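Side-chain contacts in methyltransferase FkbM (Methylobacillus flagellatus KT, PDB 2PY6), which probably transfers a methyl group to an acceptor substrate, through an FkbM-type methyltransferase domain of the Rossmann-like class: residues S22-A27 / A173-A178; A29-P34 / D166-I171; Q179-A182 / S186-T189. One frame throughout, in Å; residues are numbered along the deposited sequence.

Interaction 1 (S22-A27 / A173-A178); sequences SFLAAA and AFQTLA
Phe23 and Leu24 meet Phe174 and Gln175 in a sparse, partly buried side-chain contact between helix 19-32 and helix 171-180. The short segments run nearly antiparallel, at 171°, but their axes approach no closer than 12.5 Å, so long side chains span the distance. Phe23 reaches across with its ring end: CZ lies 4.1 Å from Phe174 CB, in an oblique approach, while Gln175 CG lies at the ring edge, beside CE2 and near the ring plane. Because Phe23 CG stands opposite its own backbone N (chi1 163°), the ring points between the helices. There it also meets Tyr191 and Leu194 of helix 184-199, and Ile171 packs on both Phe23 and Leu24. The Phe174 ring leads off from CB instead, toward Leu377 and Ile167. On the more open side, Gln175 stretches beyond CG and crosses Leu24 at about a right angle, its amide NE2 lying 3.5 Å from Leu24 CD2 and 3.8 Å from Leu24 CD1. With an alanine at Leu24, both methyls would be gone and the Gln175 amide would probably be left to turn more freely. No hydrogen bond joins the segments, so the contact rests on van der Waals packing and sets no directional polar link between them.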
loop_
_atom_site.group_PDB
_atom_site.type_symbol
_atom_site.label_atom_id
_atom_site.label_comp_id
_atom_site.label_asym_id
_atom_site.label_seq_id
_atom_site.Cartn_x
_atom_site.Cartn_y
_atom_site.Cartn_z
ATOM N N SER A 22 19.352 -15.825 -37.042
ATOM C CA SER A 22 18.502 -16.614 -36.167
ATOM C C SER A 22 17.041 -16.644 -36.690
ATOM O O SER A 22 16.320 -17.654 -36.534
ATOM C CB SER A 22 18.619 -16.124 -34.704
ATOM O OG SER A 22 18.189 -14.790 -34.564
ATOM N N PHE A 23 16.609 -15.545 -37.315
ATOM C CA PHE A 23 15.256 -15.443 -37.890
ATOM C C PHE A 23 14.996 -16.529 -38.947
ATOM O O PHE A 23 13.971 -17.234 -38.896
ATOM C CB PHE A 23 15.010 -14.019 -38.472
ATOM C CG PHE A 23 13.838 -13.911 -39.440
ATOM C CD1 PHE A 23 12.523 -14.009 -38.994
ATOM C CD2 PHE A 23 14.060 -13.665 -40.795
ATOM C CE1 PHE A 23 11.450 -13.876 -39.866
ATOM C CE2 PHE A 23 12.996 -13.514 -41.672
ATOM C CZ PHE A 23 11.682 -13.613 -41.208
ATOM N N LEU A 24 15.917 -16.651 -39.882
ATOM C CA LEU A 24 15.796 -17.604 -40.967
ATOM C C LEU A 24 15.891 -19.025 -40.462
ATOM O O LEU A 24 15.116 -19.877 -40.877
ATOM C CB LEU A 24 16.863 -17.324 -42.024
ATOM C CG LEU A 24 16.709 -16.000 -42.766
ATOM C CD1 LEU A 24 17.860 -15.777 -43.780
ATOM C CD2 LEU A 24 15.378 -15.944 -43.472
ATOM N N ALA A 25 16.832 -19.279 -39.565
ATOM C CA ALA A 25 16.989 -20.599 -38.936
ATOM C C ALA A 25 15.745 -20.995 -38.132
ATOM O O ALA A 25 15.326 -22.146 -38.159
ATOM C CB ALA A 25 18.210 -20.605 -38.005
ATOM N N ALA A 26 15.172 -20.057 -37.393
ATOM C CA ALA A 26 13.975 -20.361 -36.613
ATOM C C ALA A 26 12.776 -20.664 -37.525
ATOM O O ALA A 26 11.986 -21.554 -37.264
ATOM C CB ALA A 26 13.662 -19.242 -35.683
ATOM N N ALA A 27 12.652 -19.917 -38.607
ATOM C CA ALA A 27 11.559 -20.101 -39.526
ATOM C C ALA A 27 11.664 -21.450 -40.234
ATOM O O ALA A 27 10.657 -22.127 -40.460
ATOM C CB ALA A 27 11.545 -18.966 -40.522
ATOM N N ALA A 173 8.615 -11.295 -47.653
ATOM C CA ALA A 173 8.007 -9.988 -47.406
ATOM C C ALA A 173 8.607 -9.326 -46.142
ATOM O O ALA A 173 8.832 -8.109 -46.100
ATOM C CB ALA A 173 6.518 -10.123 -47.269
ATOM N N PHE A 174 8.856 -10.119 -45.102
ATOM C CA PHE A 174 9.553 -9.573 -43.933
ATOM C C PHE A 174 11.005 -9.164 -44.230
ATOM O O PHE A 174 11.483 -8.178 -43.689
ATOM C CB PHE A 174 9.481 -10.513 -42.735
ATOM C CG PHE A 174 8.138 -10.525 -42.053
ATOM C CD1 PHE A 174 7.654 -9.378 -41.468
ATOM C CD2 PHE A 174 7.415 -11.694 -41.931
ATOM C CE1 PHE A 174 6.438 -9.382 -40.827
ATOM C CE2 PHE A 174 6.216 -11.705 -41.299
ATOM C CZ PHE A 174 5.720 -10.537 -40.753
ATOM N N GLN A 175 11.712 -9.918 -45.066
ATOM C CA GLN A 175 13.069 -9.545 -45.463
ATOM C C GLN A 175 13.057 -8.239 -46.259
ATOM O O GLN A 175 13.960 -7.409 -46.121
ATOM C CB GLN A 175 13.711 -10.664 -46.284
ATOM C CG GLN A 175 13.889 -11.936 -45.492
ATOM C CD GLN A 175 14.597 -13.005 -46.283
ATOM O OE1 GLN A 175 14.089 -13.498 -47.303
ATOM N NE2 GLN A 175 15.778 -13.389 -45.810
ATOM N N THR A 176 12.033 -8.082 -47.099
ATOM C CA THR A 176 11.813 -6.848 -47.854
ATOM C C THR A 176 11.516 -5.665 -46.910
ATOM O O THR A 176 12.047 -4.589 -47.115
ATOM C CB THR A 176 10.718 -7.006 -48.940
ATOM O OG1 THR A 176 11.131 -7.993 -49.881
ATOM C CG2 THR A 176 10.482 -5.712 -49.671
ATOM N N LEU A 177 10.680 -5.858 -45.891
ATOM C CA LEU A 177 10.478 -4.811 -44.886
ATOM C C LEU A 177 11.813 -4.435 -44.205
ATOM O O LEU A 177 12.123 -3.262 -44.066
ATOM C CB LEU A 177 9.459 -5.248 -43.842
ATOM C CG LEU A 177 9.088 -4.273 -42.727
ATOM C CD1 LEU A 177 8.651 -2.934 -43.295
ATOM C CD2 LEU A 177 7.980 -4.860 -41.853
ATOM N N ALA A 178 12.593 -5.431 -43.780
ATOM C CA ALA A 178 13.887 -5.179 -43.130
ATOM C C ALA A 178 14.787 -4.233 -43.957
ATOM O O ALA A 178 15.425 -3.311 -43.418
ATOM C CB ALA A 178 14.595 -6.498 -42.897
#

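Interaction 2 (A29-P34 / D166-I171); sequences ALAVDP and DIVRNI. With EDO (1,2-ethanediol), chain F.
Leu30 and Ala31 of helix 19-32 share one partner, Val168, whose two methyl branches divide between them. Val168 CG2 lies 3.7 Å from Leu30 CD2, and Val168 CG1 lies 3.8 Å from Ala31 CB. The fork works because CG1 stands opposite the Val168 backbone N (chi1 171°), which swings CG2 round to the Leu30 side. The backbones come close here, with Ala31 CA and Val168 CA 6.6 Å apart, a spacing that the small alanine suits. The Leu30 side is the tighter part: Leu198 of helix 184-199 touches both Leu30 and Val168. The Ala31 side is looser, at the surface. On the helix of Val168, Arg169, which does not touch segment 29-34, is bent at its third torsion and gives a weak hydrogen bond and salt bridge from NH2 to Asp166 OD1 at 2.9 Å, with an N-H...O angle of only 122°. At the edge of the same guanidinium, in its plane, NH1 donates to O2 of an ethanediol at 2.7 Å, a molecule probably left from crystallisation. Asp166 OD2 bonds separately to Ser373. This is apolar helix-against-helix packing near the C-terminal ends of helices 19-32 and 164-169, in the helical region between the two larger sheets.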
loop_
_atom_site.group_PDB
_atom_site.type_symbol
_atom_site.label_atom_id
_atom_site.label_comp_id
_atom_site.label_asym_id
_atom_site.label_seq_id
_atom_site.Cartn_x
_atom_site.Cartn_y
_atom_site.Cartn_z
ATOM N N ALA A 29 13.197 -24.116 -38.964
ATOM C CA ALA A 29 13.016 -25.127 -37.927
ATOM C C ALA A 29 11.533 -25.350 -37.665
ATOM O O ALA A 29 11.068 -26.484 -37.712
ATOM C CB ALA A 29 13.745 -24.716 -36.663
ATOM N N LEU A 30 10.798 -24.256 -37.440
ATOM C CA LEU A 30 9.340 -24.310 -37.221
ATOM C C LEU A 30 8.529 -24.908 -38.378
ATOM O O LEU A 30 7.539 -25.640 -38.155
ATOM C CB LEU A 30 8.799 -22.903 -36.908
ATOM C CG LEU A 30 7.297 -22.834 -36.571
ATOM C CD1 LEU A 30 6.887 -23.627 -35.336
ATOM C CD2 LEU A 30 6.877 -21.406 -36.400
ATOM N N ALA A 31 8.932 -24.588 -39.607
ATOM C CA ALA A 31 8.235 -25.063 -40.802
ATOM C C ALA A 31 8.130 -26.586 -40.847
ATOM O O ALA A 31 7.113 -27.123 -41.265
ATOM C CB ALA A 31 8.921 -24.541 -42.060
ATOM N N VAL A 32 9.192 -27.259 -40.402
ATOM C CA VAL A 32 9.273 -28.715 -40.352
ATOM C C VAL A 32 9.041 -29.348 -38.961
ATOM O O VAL A 32 9.009 -30.568 -38.859
ATOM C CB VAL A 32 10.605 -29.248 -40.941
ATOM C CG1 VAL A 32 10.771 -28.766 -42.399
ATOM C CG2 VAL A 32 11.798 -28.875 -40.072
ATOM N N ASP A 33 8.859 -28.540 -37.919
ATOM C CA ASP A 33 8.579 -29.064 -36.585
ATOM C C ASP A 33 7.634 -28.121 -35.845
ATOM O O ASP A 33 8.082 -27.090 -35.326
ATOM C CB ASP A 33 9.889 -29.198 -35.799
ATOM C CG ASP A 33 9.710 -29.827 -34.420
ATOM O OD1 ASP A 33 8.593 -30.248 -34.035
ATOM O OD2 ASP A 33 10.740 -29.917 -33.720
ATOM N N PRO A 34 6.336 -28.480 -35.745
ATOM C CA PRO A 34 5.408 -27.627 -35.018
ATOM C C PRO A 34 5.701 -27.483 -33.512
ATOM O O PRO A 34 5.240 -26.537 -32.873
ATOM C CB PRO A 34 4.054 -28.273 -35.291
ATOM C CG PRO A 34 4.291 -29.557 -35.748
ATOM C CD PRO A 34 5.659 -29.649 -36.308
ATOM N N ASP A 166 2.165 -17.968 -39.399
ATOM C CA ASP A 166 1.919 -16.765 -40.221
ATOM C C ASP A 166 3.225 -16.150 -40.664
ATOM O O ASP A 166 3.366 -15.728 -41.815
ATOM C CB ASP A 166 1.188 -15.677 -39.409
ATOM C CG ASP A 166 -0.298 -15.954 -39.261
ATOM O OD1 ASP A 166 -0.737 -17.024 -39.741
ATOM O OD2 ASP A 166 -1.023 -15.102 -38.673
ATOM N N ILE A 167 4.170 -16.078 -39.732
ATOM C CA ILE A 167 5.497 -15.510 -40.050
ATOM C C ILE A 167 6.245 -16.372 -41.046
ATOM O O ILE A 167 6.858 -15.838 -41.977
ATOM C CB ILE A 167 6.357 -15.254 -38.785
ATOM C CG1 ILE A 167 5.674 -14.166 -37.940
ATOM C CG2 ILE A 167 7.742 -14.777 -39.187
ATOM C CD1 ILE A 167 6.130 -14.122 -36.550
ATOM N N VAL A 168 6.152 -17.689 -40.876
ATOM C CA VAL A 168 6.819 -18.644 -41.759
ATOM C C VAL A 168 6.292 -18.542 -43.197
ATOM O O VAL A 168 7.031 -18.823 -44.128
ATOM C CB VAL A 168 6.691 -20.097 -41.208
ATOM C CG1 VAL A 168 7.185 -21.154 -42.210
ATOM C CG2 VAL A 168 7.414 -20.259 -39.870
ATOM N N ARG A 169 5.029 -18.147 -43.372
ATOM C CA ARG A 169 4.414 -17.981 -44.705
ATOM C C ARG A 169 4.799 -16.703 -45.425
ATOM O O ARG A 169 4.571 -16.602 -46.630
ATOM C CB ARG A 169 2.872 -18.003 -44.640
ATOM C CG ARG A 169 2.244 -19.387 -44.815
ATOM C CD ARG A 169 0.669 -19.342 -44.933
ATOM N NE ARG A 169 0.034 -18.963 -43.678
ATOM C CZ ARG A 169 -0.046 -19.759 -42.598
ATOM N NH1 ARG A 169 0.489 -20.992 -42.597
ATOM N NH2 ARG A 169 -0.648 -19.314 -41.499
ATOM N N ASN A 170 5.378 -15.745 -44.695
ATOM C CA ASN A 170 5.703 -14.438 -45.217
ATOM C C ASN A 170 7.165 -14.021 -45.078
ATOM O O ASN A 170 7.465 -12.820 -44.996
ATOM C CB ASN A 170 4.803 -13.443 -44.508
ATOM C CG ASN A 170 3.338 -13.623 -44.867
ATOM O OD1 ASN A 170 2.534 -14.039 -44.035
ATOM N ND2 ASN A 170 2.994 -13.327 -46.105
ATOM N N ILE A 171 8.079 -14.991 -45.108
ATOM C CA ILE A 171 9.509 -14.697 -44.953
ATOM C C ILE A 171 10.049 -13.633 -45.940
ATOM O O ILE A 171 10.591 -12.639 -45.488
ATOM C CB ILE A 171 10.424 -15.985 -44.925
ATOM C CG1 ILE A 171 10.096 -16.912 -43.737
ATOM C CG2 ILE A 171 11.863 -15.614 -44.930
ATOM C CD1 ILE A 171 10.070 -16.290 -42.322
HETATM C C1 EDO F . 2.877 -25.027 -44.066
HETATM O O1 EDO F . 2.333 -26.304 -43.743
HETATM C C2 EDO F . 1.983 -24.051 -44.839
HETATM O O2 EDO F . 1.604 -22.994 -43.967
#

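Interaction 3 (Q179-A182 / S186-T189); sequences QRLA and SVQT
Leu181, Ser186 and Val187 line the inside of the tight turn that links two consecutive helices, where helix 171-180 ends and the chain doubles back into helix 184-199. Leu181 is the first residue to leave helical backbone angles, its psi of 138° breaking the helix, and its side chain fills the inside of the bend. Leu181 CB sits 4.1 Å from both Ser186 CB and Val187 CG2, so the root of the leucine meets two successive residues of the second helix. Further out, Leu181 CD1 rests 3.6 Å from Ser186 O and 4.0 Å from Val187 N, a methyl laid against the peptide that joins these residues. CG lying opposite the Leu181 carbonyl carbon (chi1 -65°) carries the branch there. No hydrogen bond crosses between the segments; the fit is van der Waals packing of an aliphatic side chain, part of it against a peptide group. The Ser186 hydroxyl has its partners elsewhere: it is hydrogen-bonded to Asp183 OD1 in the turn and to Leu394 N, with a weaker bond to Arg395 NH1. Outside the corner, Gln188 NE2 bonds to Pro16 O and to Gly220 O of the second subunit. Strand 392-396, an outermost strand of the larger sheet, borders the bend: Leu181 touches Ile392, Ala182 pairs with Ile392 through the backbone, and Thr189 touches Leu394, while helix 203-208 meets Gln188 and Thr189 through Val208.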
loop_
_atom_site.group_PDB
_atom_site.type_symbol
_atom_site.label_atom_id
_atom_site.label_comp_id
_atom_site.label_asym_id
_atom_site.label_seq_id
_atom_site.Cartn_x
_atom_site.Cartn_y
_atom_site.Cartn_z
ATOM N N GLN A 179 14.839 -4.488 -45.270
ATOM C CA GLN A 179 15.629 -3.693 -46.213
ATOM C C GLN A 179 15.094 -2.262 -46.363
ATOM O O GLN A 179 15.841 -1.366 -46.699
ATOM C CB GLN A 179 15.669 -4.368 -47.606
ATOM C CG GLN A 179 16.255 -5.780 -47.636
ATOM C CD GLN A 179 15.852 -6.555 -48.909
ATOM O OE1 GLN A 179 15.438 -5.954 -49.920
ATOM N NE2 GLN A 179 15.969 -7.885 -48.857
ATOM N N ARG A 180 13.808 -2.052 -46.115
ATOM C CA ARG A 180 13.175 -0.731 -46.268
ATOM C C ARG A 180 13.324 0.189 -45.028
ATOM O O ARG A 180 13.143 1.401 -45.119
ATOM C CB ARG A 180 11.687 -0.942 -46.618
ATOM C CG ARG A 180 10.882 0.296 -47.074
ATOM C CD ARG A 180 11.544 1.094 -48.220
ATOM N NE ARG A 180 10.720 2.208 -48.733
ATOM C CZ ARG A 180 10.577 3.396 -48.124
ATOM N NH1 ARG A 180 11.190 3.652 -46.962
ATOM N NH2 ARG A 180 9.818 4.341 -48.689
ATOM N N LEU A 181 13.615 -0.402 -43.876
ATOM C CA LEU A 181 13.753 0.344 -42.642
ATOM C C LEU A 181 15.007 1.221 -42.721
ATOM O O LEU A 181 16.066 0.785 -43.214
ATOM C CB LEU A 181 13.766 -0.621 -41.449
ATOM C CG LEU A 181 12.477 -1.415 -41.176
ATOM C CD1 LEU A 181 12.652 -2.519 -40.124
ATOM C CD2 LEU A 181 11.346 -0.483 -40.720
ATOM N N ALA A 182 14.884 2.467 -42.246
ATOM C CA ALA A 182 15.973 3.460 -42.390
ATOM C C ALA A 182 17.205 3.300 -41.472
ATOM O O ALA A 182 18.283 3.795 -41.790
ATOM C CB ALA A 182 15.401 4.849 -42.238
ATOM N N SER A 186 16.021 -0.353 -35.950
ATOM C CA SER A 186 14.719 -0.758 -36.418
ATOM C C SER A 186 14.792 -2.156 -36.992
ATOM O O SER A 186 13.898 -2.977 -36.768
ATOM C CB SER A 186 14.229 0.194 -37.496
ATOM O OG SER A 186 13.784 1.385 -36.915
ATOM N N VAL A 187 15.848 -2.434 -37.755
ATOM C CA VAL A 187 16.042 -3.768 -38.324
ATOM C C VAL A 187 16.233 -4.759 -37.171
ATOM O O VAL A 187 15.584 -5.799 -37.106
ATOM C CB VAL A 187 17.234 -3.819 -39.301
ATOM C CG1 VAL A 187 17.499 -5.244 -39.733
ATOM C CG2 VAL A 187 16.968 -2.933 -40.514
ATOM N N GLN A 188 17.098 -4.444 -36.230
ATOM C CA GLN A 188 17.273 -5.361 -35.103
ATOM C C GLN A 188 15.926 -5.589 -34.378
ATOM O O GLN A 188 15.568 -6.723 -34.003
ATOM C CB GLN A 188 18.335 -4.850 -34.144
ATOM C CG GLN A 188 18.892 -5.969 -33.205
ATOM C CD GLN A 188 19.683 -5.399 -32.044
ATOM O OE1 GLN A 188 19.409 -4.278 -31.564
ATOM N NE2 GLN A 188 20.678 -6.157 -31.587
ATOM N N THR A 189 15.174 -4.514 -34.190
ATOM C CA THR A 189 13.873 -4.605 -33.540
ATOM C C THR A 189 12.940 -5.504 -34.336
ATOM O O THR A 189 12.284 -6.385 -33.748
ATOM C CB THR A 189 13.277 -3.223 -33.348
ATOM O OG1 THR A 189 14.136 -2.459 -32.485
ATOM C CG2 THR A 189 11.877 -3.307 -32.770
#

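How the interactions relate
Interactions 1 and 2 both draw on helix 19-32, and their centres are 10 Å apart. Ile171, just after the break between helices 164-169 and 171-180, joins them: its CD1 lies 3.3 Å from Phe23 CZ and 3.5 Å from Ala27 CB. Interactions 1 and 3 share helix 171-180, with centres 11 Å apart, and meet where Ala178 O lies 3.3 Å from Val187 CG2. Interactions 2 and 3 do not touch; their nearest atoms are about 8 Å apart. Helix 184-199 ties the set together, touching Phe23, Leu30 and Val168 and supplying one side of interaction 3. The ethanediol at Arg169 and another about 4 Å from the Val187 side chain are probably crystallisation additives.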